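Local coordinates for conserved protein (MTH177) (Methanothermobacter marburgensis, PDB 1TR8) that probably contacts nascent polypeptide chains emerging from the ribosome, as a homodimeric, ribosome-associated chaperone that binds ribosomal RNA, at the interface of chains A and B and the interface of chains A and C. Sequence-based numbering; all coordinates share one arbitrary frame. Chains: chain A/B/C, conserved protein (MTH177).

Contact 1: the interface of chains A and B. Residues chain A 17-20; chain B 21-23.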
ATOM      1  N   VAL A  17       8.594  15.113  -3.841  1.00 56.80           N
ATOM      2  CA  VAL A  17       7.488  14.215  -3.623  1.00 56.55           C
ATOM      3  C   VAL A  17       6.727  14.086  -4.933  1.00 56.55           C
ATOM      4  O   VAL A  17       6.307  15.081  -5.512  1.00 57.31           O
ATOM      5  CB  VAL A  17       6.558  14.654  -2.477  1.00 57.88           C
ATOM      6  CG1 VAL A  17       5.354  13.695  -2.380  1.00 56.26           C
ATOM      7  CG2 VAL A  17       7.316  14.676  -1.145  1.00 55.34           C
ATOM      8  N   GLU A  18       6.618  12.854  -5.422  1.00 54.91           N
ATOM      9  CA  GLU A  18       5.957  12.580  -6.684  1.00 54.35           C
ATOM     10  C   GLU A  18       4.470  12.366  -6.524  1.00 53.18           C
ATOM     11  O   GLU A  18       3.708  12.716  -7.412  1.00 53.10           O
ATOM     12  CB  GLU A  18       6.598  11.387  -7.401  1.00 53.76           C
ATOM     13  CG  GLU A  18       8.031  11.681  -7.803  1.00 55.21           C
ATOM     14  CD  GLU A  18       8.689  10.549  -8.560  1.00 57.09           C
ATOM     15  OE1 GLU A  18       8.114   9.438  -8.629  1.00 60.56           O
ATOM     16  OE2 GLU A  18       9.782  10.789  -9.112  1.00 62.77           O
ATOM     17  N   GLU A  19       4.048  11.861  -5.373  1.00 53.12           N
ATOM     18  CA  GLU A  19       2.658  11.525  -5.161  1.00 52.99           C
ATOM     19  C   GLU A  19       2.430  11.266  -3.690  1.00 52.59           C
ATOM     20  O   GLU A  19       3.322  10.756  -2.980  1.00 53.45           O
ATOM     21  CB  GLU A  19       2.369  10.277  -5.991  1.00 52.76           C
ATOM     22  CG  GLU A  19       0.947   9.753  -6.050  1.00 56.79           C
ATOM     23  CD  GLU A  19       0.864   8.542  -6.992  1.00 55.93           C
ATOM     24  OE1 GLU A  19       1.572   8.531  -8.018  1.00 61.67           O
ATOM     25  OE2 GLU A  19       0.091   7.607  -6.740  1.00 63.23           O
ATOM     26  N   VAL A  20       1.233  11.608  -3.237  1.00 52.14           N
ATOM     27  CA  VAL A  20       0.743  11.211  -1.925  1.00 51.73           C
ATOM     28  C   VAL A  20      -0.555  10.486  -2.191  1.00 51.40           C
ATOM     29  O   VAL A  20      -1.356  10.922  -3.027  1.00 49.99           O
ATOM     30  CB  VAL A  20       0.471  12.429  -1.044  1.00 52.35           C
ATOM     31  CG1 VAL A  20      -0.303  12.038   0.219  1.00 52.25           C
ATOM     32  CG2 VAL A  20       1.795  13.098  -0.714  1.00 53.90           C
TER
ATOM     33  N   VAL B  21       0.628   7.111   2.210  1.00 52.02           N
ATOM     34  CA  VAL B  21       1.908   6.834   1.571  1.00 52.23           C
ATOM     35  C   VAL B  21       2.410   8.091   0.836  1.00 52.90           C
ATOM     36  O   VAL B  21       1.697   8.707   0.043  1.00 51.97           O
ATOM     37  CB  VAL B  21       1.757   5.739   0.493  1.00 51.28           C
ATOM     38  CG1 VAL B  21       3.091   5.501  -0.204  1.00 52.69           C
ATOM     39  CG2 VAL B  21       1.205   4.418   1.091  1.00 53.39           C
ATOM     40  N   ILE B  22       3.639   8.489   1.130  1.00 53.22           N
ATOM     41  CA  ILE B  22       4.287   9.607   0.446  1.00 52.65           C
ATOM     42  C   ILE B  22       5.376   9.037  -0.451  1.00 51.77           C
ATOM     43  O   ILE B  22       6.284   8.372   0.032  1.00 51.03           O
ATOM     44  CB  ILE B  22       4.882  10.569   1.478  1.00 53.66           C
ATOM     45  CG1 ILE B  22       3.771  11.059   2.414  1.00 55.06           C
ATOM     46  CG2 ILE B  22       5.575  11.769   0.807  1.00 53.16           C
ATOM     47  CD1 ILE B  22       4.296  11.758   3.616  1.00 55.38           C
ATOM     48  N   LYS B  23       5.242   9.244  -1.755  1.00 50.87           N
ATOM     49  CA  LYS B  23       6.139   8.631  -2.711  1.00 51.37           C
ATOM     50  C   LYS B  23       7.121   9.621  -3.294  1.00 50.91           C
ATOM     51  O   LYS B  23       6.760  10.660  -3.845  1.00 50.39           O
ATOM     52  CB  LYS B  23       5.369   7.974  -3.847  1.00 51.63           C
ATOM     53  CG  LYS B  23       4.312   6.984  -3.392  1.00 51.82           C
ATOM     54  CD  LYS B  23       3.549   6.486  -4.582  1.00 53.08           C
ATOM     55  CE  LYS B  23       2.629   5.357  -4.219  1.00 57.04           C
ATOM     56  NZ  LYS B  23       2.265   4.628  -5.456  1.00 58.43           N
TER

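Contact 2: the interface of chains A and C. Residues chain A 28, 56-58; chain C 56-59.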
ATOM      1  N   GLU A  28      -9.298   5.698  -2.365  1.00 49.78           N
ATOM      2  CA  GLU A  28      -8.040   6.343  -2.143  1.00 50.04           C
ATOM      3  C   GLU A  28      -8.058   7.735  -2.786  1.00 50.52           C
ATOM      4  O   GLU A  28      -8.719   7.972  -3.795  1.00 50.59           O
ATOM      5  CB  GLU A  28      -6.932   5.462  -2.715  1.00 50.45           C
ATOM      6  CG  GLU A  28      -7.069   4.014  -2.222  1.00 53.35           C
ATOM      7  CD  GLU A  28      -5.964   3.086  -2.689  1.00 54.14           C
ATOM      8  OE1 GLU A  28      -5.389   3.360  -3.766  1.00 58.68           O
ATOM      9  OE2 GLU A  28      -5.713   2.062  -1.998  1.00 61.74           O
ATOM     10  N   ARG A  56     -10.067   7.618  -6.382  1.00 57.01           N
ATOM     11  CA  ARG A  56      -9.990   6.282  -6.978  1.00 58.61           C
ATOM     12  C   ARG A  56     -10.762   5.344  -6.072  1.00 56.78           C
ATOM     13  O   ARG A  56     -10.386   5.180  -4.922  1.00 57.11           O
ATOM     14  CB  ARG A  56      -8.529   5.870  -6.951  1.00 58.75           C
ATOM     15  CG  ARG A  56      -8.215   4.641  -7.696  1.00 61.83           C
ATOM     16  CD  ARG A  56      -6.743   4.596  -8.042  1.00 61.22           C
ATOM     17  NE  ARG A  56      -5.922   4.459  -6.860  1.00 61.02           N
ATOM     18  CZ  ARG A  56      -4.612   4.615  -6.855  1.00 62.83           C
ATOM     19  NH1 ARG A  56      -3.994   4.997  -7.965  1.00 63.36           N
ATOM     20  NH2 ARG A  56      -3.931   4.427  -5.735  1.00 61.01           N
ATOM     21  N   SER A  57     -11.853   4.766  -6.545  1.00 56.69           N
ATOM     22  CA  SER A  57     -12.696   3.947  -5.680  1.00 58.33           C
ATOM     23  C   SER A  57     -12.215   2.486  -5.629  1.00 57.82           C
ATOM     24  O   SER A  57     -11.453   2.051  -6.493  1.00 56.64           O
ATOM     25  CB  SER A  57     -14.153   4.031  -6.118  1.00 58.66           C
ATOM     26  OG  SER A  57     -14.364   3.243  -7.266  1.00 60.70           O
ATOM     27  N   LEU A  58     -12.514   1.814  -4.523  1.00 57.71           N
ATOM     28  CA  LEU A  58     -12.130   0.415  -4.325  1.00 60.35           C
ATOM     29  C   LEU A  58     -13.367  -0.453  -4.111  1.00 60.61           C
ATOM     30  O   LEU A  58     -14.239  -0.105  -3.336  1.00 62.98           O
ATOM     31  CB  LEU A  58     -11.198   0.271  -3.118  1.00 60.43           C
ATOM     32  CG  LEU A  58      -9.708   0.171  -3.465  1.00 62.77           C
ATOM     33  CD1 LEU A  58      -9.157   1.485  -3.912  1.00 63.42           C
ATOM     34  CD2 LEU A  58      -8.906  -0.376  -2.294  1.00 63.97           C
TER
ATOM     35  N   ARG C  56      -8.644  -2.374  -6.887  1.00 60.56           N
ATOM     36  CA  ARG C  56      -8.233  -0.997  -7.095  1.00 61.41           C
ATOM     37  C   ARG C  56      -7.967  -0.802  -8.563  1.00 61.81           C
ATOM     38  O   ARG C  56      -6.938  -1.226  -9.095  1.00 59.99           O
ATOM     39  CB  ARG C  56      -6.946  -0.705  -6.321  1.00 62.15           C
ATOM     40  CG  ARG C  56      -6.285   0.628  -6.657  1.00 62.46           C
ATOM     41  CD  ARG C  56      -4.851   0.679  -6.132  1.00 63.48           C
ATOM     42  NE  ARG C  56      -4.870   0.667  -4.677  1.00 64.33           N
ATOM     43  CZ  ARG C  56      -3.995   0.055  -3.898  1.00 66.47           C
ATOM     44  NH1 ARG C  56      -3.051  -0.729  -4.403  1.00 65.88           N
ATOM     45  NH2 ARG C  56      -4.141   0.154  -2.588  1.00 67.73           N
ATOM     46  N   SER C  57      -8.947  -0.216  -9.226  1.00 63.72           N
ATOM     47  CA  SER C  57      -8.777   0.282 -10.565  1.00 66.60           C
ATOM     48  C   SER C  57      -7.838   1.494 -10.497  1.00 66.95           C
ATOM     49  O   SER C  57      -8.004   2.354  -9.631  1.00 67.18           O
ATOM     50  CB  SER C  57     -10.159   0.681 -11.044  1.00 67.31           C
ATOM     51  OG  SER C  57     -10.808   1.428 -10.008  1.00 71.97           O
ATOM     52  N   LEU C  58      -6.866   1.580 -11.398  1.00 68.49           N
ATOM     53  CA  LEU C  58      -5.797   2.585 -11.277  1.00 70.12           C
ATOM     54  C   LEU C  58      -6.066   4.009 -11.825  1.00 72.01           C
ATOM     55  O   LEU C  58      -5.225   4.901 -11.696  1.00 73.26           O
ATOM     56  CB  LEU C  58      -4.510   2.024 -11.877  1.00 69.96           C
ATOM     57  CG  LEU C  58      -3.957   0.834 -11.084  1.00 69.41           C
ATOM     58  CD1 LEU C  58      -2.765   0.231 -11.785  1.00 67.20           C
ATOM     59  CD2 LEU C  58      -3.591   1.287  -9.672  1.00 69.55           C
ATOM     60  N   GLU C  59      -7.264   4.239 -12.349  1.00 72.84           N
ATOM     61  CA  GLU C  59      -7.687   5.562 -12.812  1.00 73.16           C
ATOM     62  C   GLU C  59      -8.334   6.384 -11.689  1.00 72.43           C
ATOM     63  O   GLU C  59      -9.227   5.905 -10.989  1.00 72.93           O
ATOM     64  CB  GLU C  59      -8.684   5.417 -13.971  1.00 74.37           C
ATOM     65  CG  GLU C  59      -9.428   4.084 -13.972  1.00 76.74           C
ATOM     66  CD  GLU C  59     -10.880   4.192 -14.389  1.00 77.47           C
ATOM     67  OE1 GLU C  59     -11.147   4.783 -15.462  1.00 84.22           O
ATOM     68  OE2 GLU C  59     -11.747   3.670 -13.646  1.00 81.55           O
TER

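Contact 3: the interface of chains A and B. Residues chain A 23-25; chain B 16, 18.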
ATOM      1  N   LYS A  23      -5.314   6.350   1.828  1.00 51.75           N
ATOM      2  CA  LYS A  23      -6.014   5.095   1.644  1.00 51.87           C
ATOM      3  C   LYS A  23      -7.061   4.907   2.712  1.00 51.36           C
ATOM      4  O   LYS A  23      -6.759   4.991   3.899  1.00 51.67           O
ATOM      5  CB  LYS A  23      -5.022   3.940   1.744  1.00 51.98           C
ATOM      6  CG  LYS A  23      -3.947   3.966   0.668  1.00 55.09           C
ATOM      7  CD  LYS A  23      -2.901   2.908   0.946  1.00 55.89           C
ATOM      8  CE  LYS A  23      -2.074   2.595  -0.283  1.00 59.92           C
ATOM      9  NZ  LYS A  23      -1.419   1.238  -0.111  1.00 59.66           N
ATOM     10  N   LEU A  24      -8.276   4.609   2.272  1.00 50.92           N
ATOM     11  CA  LEU A  24      -9.392   4.316   3.153  1.00 51.77           C
ATOM     12  C   LEU A  24      -9.946   3.011   2.638  1.00 51.59           C
ATOM     13  O   LEU A  24      -9.455   2.503   1.654  1.00 51.88           O
ATOM     14  CB  LEU A  24     -10.432   5.433   3.065  1.00 51.14           C
ATOM     15  CG  LEU A  24     -10.042   6.813   3.599  1.00 51.90           C
ATOM     16  CD1 LEU A  24      -9.460   7.681   2.509  1.00 53.57           C
ATOM     17  CD2 LEU A  24     -11.256   7.514   4.201  1.00 51.90           C
ATOM     18  N   LYS A  25     -10.977   2.475   3.271  1.00 53.78           N
ATOM     19  CA  LYS A  25     -11.542   1.180   2.896  1.00 53.87           C
ATOM     20  C   LYS A  25     -12.168   1.212   1.502  1.00 54.27           C
ATOM     21  O   LYS A  25     -12.002   0.280   0.702  1.00 55.46           O
ATOM     22  CB  LYS A  25     -12.619   0.800   3.924  1.00 54.53           C
ATOM     23  CG  LYS A  25     -13.329  -0.510   3.651  1.00 56.08           C
ATOM     24  CD  LYS A  25     -14.236  -0.944   4.808  1.00 58.02           C
ATOM     25  CE  LYS A  25     -15.502  -0.083   4.946  1.00 60.45           C
ATOM     26  NZ  LYS A  25     -16.646  -0.863   5.526  1.00 60.41           N
TER
ATOM     27  N   GLY B  16     -11.468   6.926   9.231  1.00 62.52           N
ATOM     28  CA  GLY B  16     -11.218   5.616   8.640  1.00 60.85           C
ATOM     29  C   GLY B  16     -10.007   5.541   7.722  1.00 58.85           C
ATOM     30  O   GLY B  16      -9.977   4.751   6.781  1.00 57.80           O
ATOM     31  N   GLU B  18      -6.674   4.260   6.696  1.00 54.82           N
ATOM     32  CA  GLU B  18      -5.871   3.081   6.999  1.00 54.26           C
ATOM     33  C   GLU B  18      -4.394   3.395   6.854  1.00 53.66           C
ATOM     34  O   GLU B  18      -3.560   2.798   7.527  1.00 53.02           O
ATOM     35  CB  GLU B  18      -6.261   1.928   6.065  1.00 53.76           C
ATOM     36  CG  GLU B  18      -7.726   1.518   6.172  1.00 54.66           C
ATOM     37  CD  GLU B  18      -8.099   0.319   5.316  1.00 55.79           C
ATOM     38  OE1 GLU B  18      -7.349  -0.034   4.384  1.00 61.24           O
ATOM     39  OE2 GLU B  18      -9.161  -0.281   5.570  1.00 59.82           O
TER

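Contact 1: the interface of chains A and B
B:Lys23 and A:Glu19 pair across an antiparallel beta bridge, a strand-to-strand contact in the homodimer interface of the NAC domain of the nascent polypeptide-associated complex. Both residues belong to strand 19-23 of their chains, and B:Lys23, with 66 Å² hidden, is held through its backbone as well as its side chain. Its amide N donates to the carbonyl O of A:Glu19 at 2.7 Å. Its own carbonyl O turns to the start of the opposing strand and takes the amide N of A:Glu18 at 2.7 Å; the amide N of A:Glu19 adds a weak bond to the same oxygen.

On one side of the paired backbones the two charged side chains run side by side in the same direction. The extended lysine, whose CG lies anti to its carbonyl carbon (chi1 -54°), passes its CB and CG over the carbonyl O of A:Glu19, with CB 3.6 Å from that O, before its ammonium reaches the carboxylate. The salt bridge is long, 3.9 Å from B:Lys23 NZ to A:Glu19 OE2, so it probably steers the pair electrostatically more than it fixes either end.

The other side of the strands is apolar: B:Ile22 sets its CG2 branch obliquely against both methyls of A:Val17, with CG1 the nearer at 3.7 Å. At the next bridge, A:Val20 pairs with B:Ile22.

Contact 2: the interface of chains A and C
The guanidinium of C:Arg56 presents its edge to the carboxylate of A:Glu28, whose OE2 lies in the guanidinium plane, while the guanidinium of A:Arg56 has the same carboxylate at its own edge. Most of the residues come from beta strands of the NAC domain, where strand 53-61 of chain A meets strand 53-57 of chain C in an antiparallel bridge between A:Leu58 and C:Arg56; C:Leu58 lies in the loop just after strand 53-57. Because the protein is a homodimer, this further association of chains may belong to the crystal or to a higher assembly.

A:Glu28 crosses C:Arg56 at about a right angle, with the carboxylate and guanidinium planes 35° apart. Its OE2 uses the syn lone pair to accept from C:Arg56 NH2 at 2.5 Å, and OE1 receives a weak bond from NE of the same arginine. Within chain A, OE1 is met nearly along its C-O axis by A:Arg56 NH2 at 2.7 Å, so one carboxylate gathers two guanidinium groups, whose planes are turned 47° apart. The bend of A:Arg56 at chi3 (67°) carries its head back to A:Glu28, and its shaft runs alongside C:Leu58, with CD 3.9 Å from C:Leu58 CA. Replacing A:Arg56 with an alanine would probably leave A:Glu28 OE1 without the NH2 partner from its own chain and open a gap beside C:Leu58. A:Leu58 and C:Arg56 lie side by side, pointing the same way, with A:Leu58 CD1 3.9 Å from C:Arg56 CB.

Contact 3: the interface of chains A and B
The amide N of B:Glu18 donates to the carbonyl O of A:Lys23 at 2.9 Å, joining the loop before strand 19-23 of chain B to the end of the same strand in chain A. The bond is part of the two-fold symmetric homodimer interface of the NAC domain, where each chain's loop bonds to the end of its partner's strand. The CB of B:Glu18 also lies against this acceptor, 3.8 Å from A:Lys23 O, so the carbonyl meets both the backbone and the base of the side chain of one residue.

Beyond the bond, the side chain of B:Glu18 extends alongside the loop that follows strand 19-23 of chain A. With CG anti to its carbonyl carbon (chi1 -60°), the chain runs out so that its carboxylate lies by the backbone of A:Lys25: CD is 4.1 Å from A:Lys25 N, and OE2 is 3.9 Å from A:Lys25 CA. The same OE2 lies 4.0 Å from A:Lys25 CB, at the root of the lysine side chain.

B:Gly16, at positive phi (76°), adds a second contact from the same loop. Its carbonyl O faces A:Leu24, touching the backbone and the base of the side chain, with O 3.7 Å from A:Leu24 CA and 3.8 Å from A:Leu24 CG.

Contacts 1 and 3 belong to one two-fold dimer interface, with centres of C-alpha atoms about 16 Å apart. They share residues 18 and 23 with the chains exchanged: the amide-to-carbonyl bond of contact 3 is the twin of one in contact 1, so the pairing of the 19-23 strands is tied at both ends. Contact 2 brings in chain C through strands 27-32 and 53-61 of chain A; its centre lies about 12 Å from contact 3 and 16 Å from contact 1. Chain A can therefore hold B and C at once, although the tetrameric assembly may not be the functional form.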